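Local structure of conserved protein (Methanosarcina mazei, 4DPO) at residues Y62-E67 and L74-E79. The protein is of unknown function but belongs to the antibiotic biosynthesis monooxygenase family and may act as a small dimeric oxygenase. Numbering follows the deposited sequence.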
loop_
_atom_site.group_PDB
_atom_site.type_symbol
_atom_site.label_atom_id
_atom_site.label_comp_id
_atom_site.label_asym_id
_atom_site.label_seq_id
_atom_site.Cartn_x
_atom_site.Cartn_y
_atom_site.Cartn_z
ATOM N N TYR A 62 7.173 7.024 4.146
ATOM C CA TYR A 62 7.049 6.125 5.250
ATOM C C TYR A 62 6.042 6.748 6.150
ATOM O O TYR A 62 6.246 7.839 6.597
ATOM C CB TYR A 62 8.358 6.013 5.987
ATOM C CG TYR A 62 8.367 4.867 6.971
ATOM C CD1 TYR A 62 7.783 4.979 8.238
ATOM C CD2 TYR A 62 8.936 3.649 6.617
ATOM C CE1 TYR A 62 7.788 3.881 9.131
ATOM C CE2 TYR A 62 8.951 2.574 7.486
ATOM C CZ TYR A 62 8.401 2.677 8.733
ATOM O OH TYR A 62 8.472 1.553 9.538
ATOM N N GLY A 63 4.931 6.087 6.383
ATOM C CA GLY A 63 3.884 6.641 7.205
ATOM C C GLY A 63 3.091 5.515 7.805
ATOM O O GLY A 63 3.241 4.361 7.350
ATOM N N VAL A 64 2.260 5.819 8.799
ATOM C CA VAL A 64 1.297 4.815 9.254
ATOM C C VAL A 64 -0.152 5.213 9.054
ATOM O O VAL A 64 -0.522 6.358 9.302
ATOM C CB VAL A 64 1.603 4.234 10.698
ATOM C CG1 VAL A 64 2.386 5.182 11.539
ATOM C CG2 VAL A 64 0.331 3.759 11.393
ATOM N N TYR A 65 -0.956 4.275 8.590
ATOM C CA TYR A 65 -2.270 4.595 8.141
ATOM C C TYR A 65 -3.323 3.717 8.873
ATOM O O TYR A 65 -2.998 2.617 9.338
ATOM C CB TYR A 65 -2.311 4.383 6.639
ATOM C CG TYR A 65 -1.446 5.353 5.804
ATOM C CD1 TYR A 65 -0.041 5.221 5.726
ATOM C CD2 TYR A 65 -2.044 6.363 5.049
ATOM C CE1 TYR A 65 0.743 6.082 4.973
ATOM C CE2 TYR A 65 -1.274 7.245 4.302
ATOM C CZ TYR A 65 0.121 7.111 4.263
ATOM O OH TYR A 65 0.859 8.030 3.496
ATOM N N GLN A 66 -4.578 4.154 8.977
ATOM C CA GLN A 66 -5.562 3.360 9.702
ATOM C C GLN A 66 -6.720 3.080 8.804
ATOM O O GLN A 66 -7.152 3.966 8.079
ATOM C CB GLN A 66 -6.071 4.118 10.890
ATOM C CG GLN A 66 -7.236 3.475 11.578
ATOM C CD GLN A 66 -7.893 4.449 12.542
ATOM O OE1 GLN A 66 -8.550 5.385 12.118
ATOM N NE2 GLN A 66 -7.703 4.239 13.843
ATOM N N GLU A 67 -7.213 1.844 8.820
ATOM C CA GLU A 67 -8.296 1.465 7.949
ATOM C C GLU A 67 -9.533 2.137 8.458
ATOM O O GLU A 67 -9.742 2.215 9.673
ATOM C CB GLU A 67 -8.543 -0.022 7.959
ATOM C CG GLU A 67 -9.750 -0.325 7.116
ATOM C CD GLU A 67 -9.773 -1.693 6.527
ATOM O OE1 GLU A 67 -9.309 -2.619 7.202
ATOM O OE2 GLU A 67 -10.292 -1.842 5.390
ATOM N N LEU A 74 -3.942 -0.978 11.806
ATOM C CA LEU A 74 -2.979 0.091 11.539
ATOM C C LEU A 74 -1.785 -0.310 10.581
ATOM O O LEU A 74 -0.837 -1.036 10.986
ATOM C CB LEU A 74 -2.418 0.599 12.851
ATOM C CG LEU A 74 -3.016 1.764 13.668
ATOM C CD1 LEU A 74 -3.878 2.690 12.880
ATOM C CD2 LEU A 74 -3.735 1.286 14.927
ATOM N N THR A 75 -1.800 0.181 9.337
ATOM C CA THR A 75 -0.877 -0.334 8.342
ATOM C C THR A 75 0.334 0.574 8.182
ATOM O O THR A 75 0.234 1.766 8.391
ATOM C CB THR A 75 -1.641 -0.595 7.067
ATOM O OG1 THR A 75 -2.682 -1.565 7.346
ATOM C CG2 THR A 75 -0.735 -1.118 5.948
HETATM N N MSE A 76 1.507 0.008 7.923
HETATM C CA MSE A 76 2.681 0.790 7.567
HETATM C C MSE A 76 2.834 0.862 6.038
HETATM O O MSE A 76 2.780 -0.160 5.348
HETATM C CB MSE A 76 3.929 0.158 8.135
HETATM C CG MSE A 76 4.641 0.980 9.154
HETATM SE SE MSE A 76 3.834 0.430 10.876
HETATM C CE MSE A 76 2.016 -0.072 10.414
ATOM N N LEU A 77 3.003 2.061 5.498
ATOM C CA LEU A 77 3.053 2.188 4.044
ATOM C C LEU A 77 4.328 2.884 3.729
ATOM O O LEU A 77 4.570 3.958 4.254
ATOM C CB LEU A 77 1.835 2.916 3.463
ATOM C CG LEU A 77 0.474 2.227 3.650
ATOM C CD1 LEU A 77 -0.524 3.019 2.846
ATOM C CD2 LEU A 77 0.438 0.751 3.214
ATOM N N GLU A 78 5.155 2.254 2.904
ATOM C CA GLU A 78 6.500 2.733 2.713
ATOM C C GLU A 78 6.877 2.672 1.256
ATOM O O GLU A 78 6.264 1.911 0.481
ATOM C CB GLU A 78 7.487 1.875 3.497
ATOM C CG GLU A 78 6.896 1.273 4.749
ATOM C CD GLU A 78 7.838 0.301 5.429
ATOM O OE1 GLU A 78 8.914 0.024 4.885
ATOM O OE2 GLU A 78 7.519 -0.193 6.524
ATOM N N GLU A 79 7.883 3.473 0.896
ATOM C CA GLU A 79 8.492 3.353 -0.389
ATOM C C GLU A 79 9.956 3.631 -0.279
ATOM O O GLU A 79 10.368 4.603 0.316
ATOM C CB GLU A 79 7.817 4.298 -1.380
ATOM C CG GLU A 79 8.135 3.946 -2.844
ATOM C CD GLU A 79 7.657 5.018 -3.817
ATOM O OE1 GLU A 79 6.699 5.763 -3.442
ATOM O OE2 GLU A 79 8.234 5.118 -4.938
#
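Gly63 and Leu77 pair through both backbone groups: Gly63 N reaches Leu77 O at 3.0 Å, and Leu77 N returns an almost straight bond (175°) to Gly63 O. Two residues on, Tyr65 and Thr75 repeat the exchange, with Thr75 N 2.7 Å from Tyr65 O. Between and beyond these hydrogen-bonded pairs lie the non-hydrogen-bonded pairs Tyr62–Glu78, Val64–Met76 and Gln66–Leu74. On the face carrying Tyr65, Thr75 and Leu77, the Leu77 methyl CD1 sits over one face of the Tyr65 ring, a CH-pi contact 3.9 Å from the ring centroid. CG of Tyr65 lies beside its own backbone N (chi1 -67°), which turns the ring back toward Gly63, CE1 leading. The opposite face carries Tyr62, whose ring runs alongside the Glu78 side chain and points the same way, its plane 37° from that of the carboxylate; Glu78 OE1 is held by Trp80 NE1. Selenomethionine Met76 meets the same phenol obliquely, its CG 3.9 Å from Tyr62 OH. Farther along, Leu74 CD1 packs against Gln66 CB. Helix 39-54 covers this face, with Leu49 and Thr53 on Tyr62, Cys46 on Val64 and Met43 on Leu74. Strand 26-33 flanks 74-79 on its other side, while residues 65-67 pair antiparallel with a strand of the second subunit, whose Tyr115 and Arg116 bond Thr75 OG1 and Gln66 OE1. The two strands thus form a twisted beta hairpin at one side of the four-stranded antiparallel sheet of a ferredoxin-like alpha+beta fold, consistent with the dimeric architecture of this monooxygenase family.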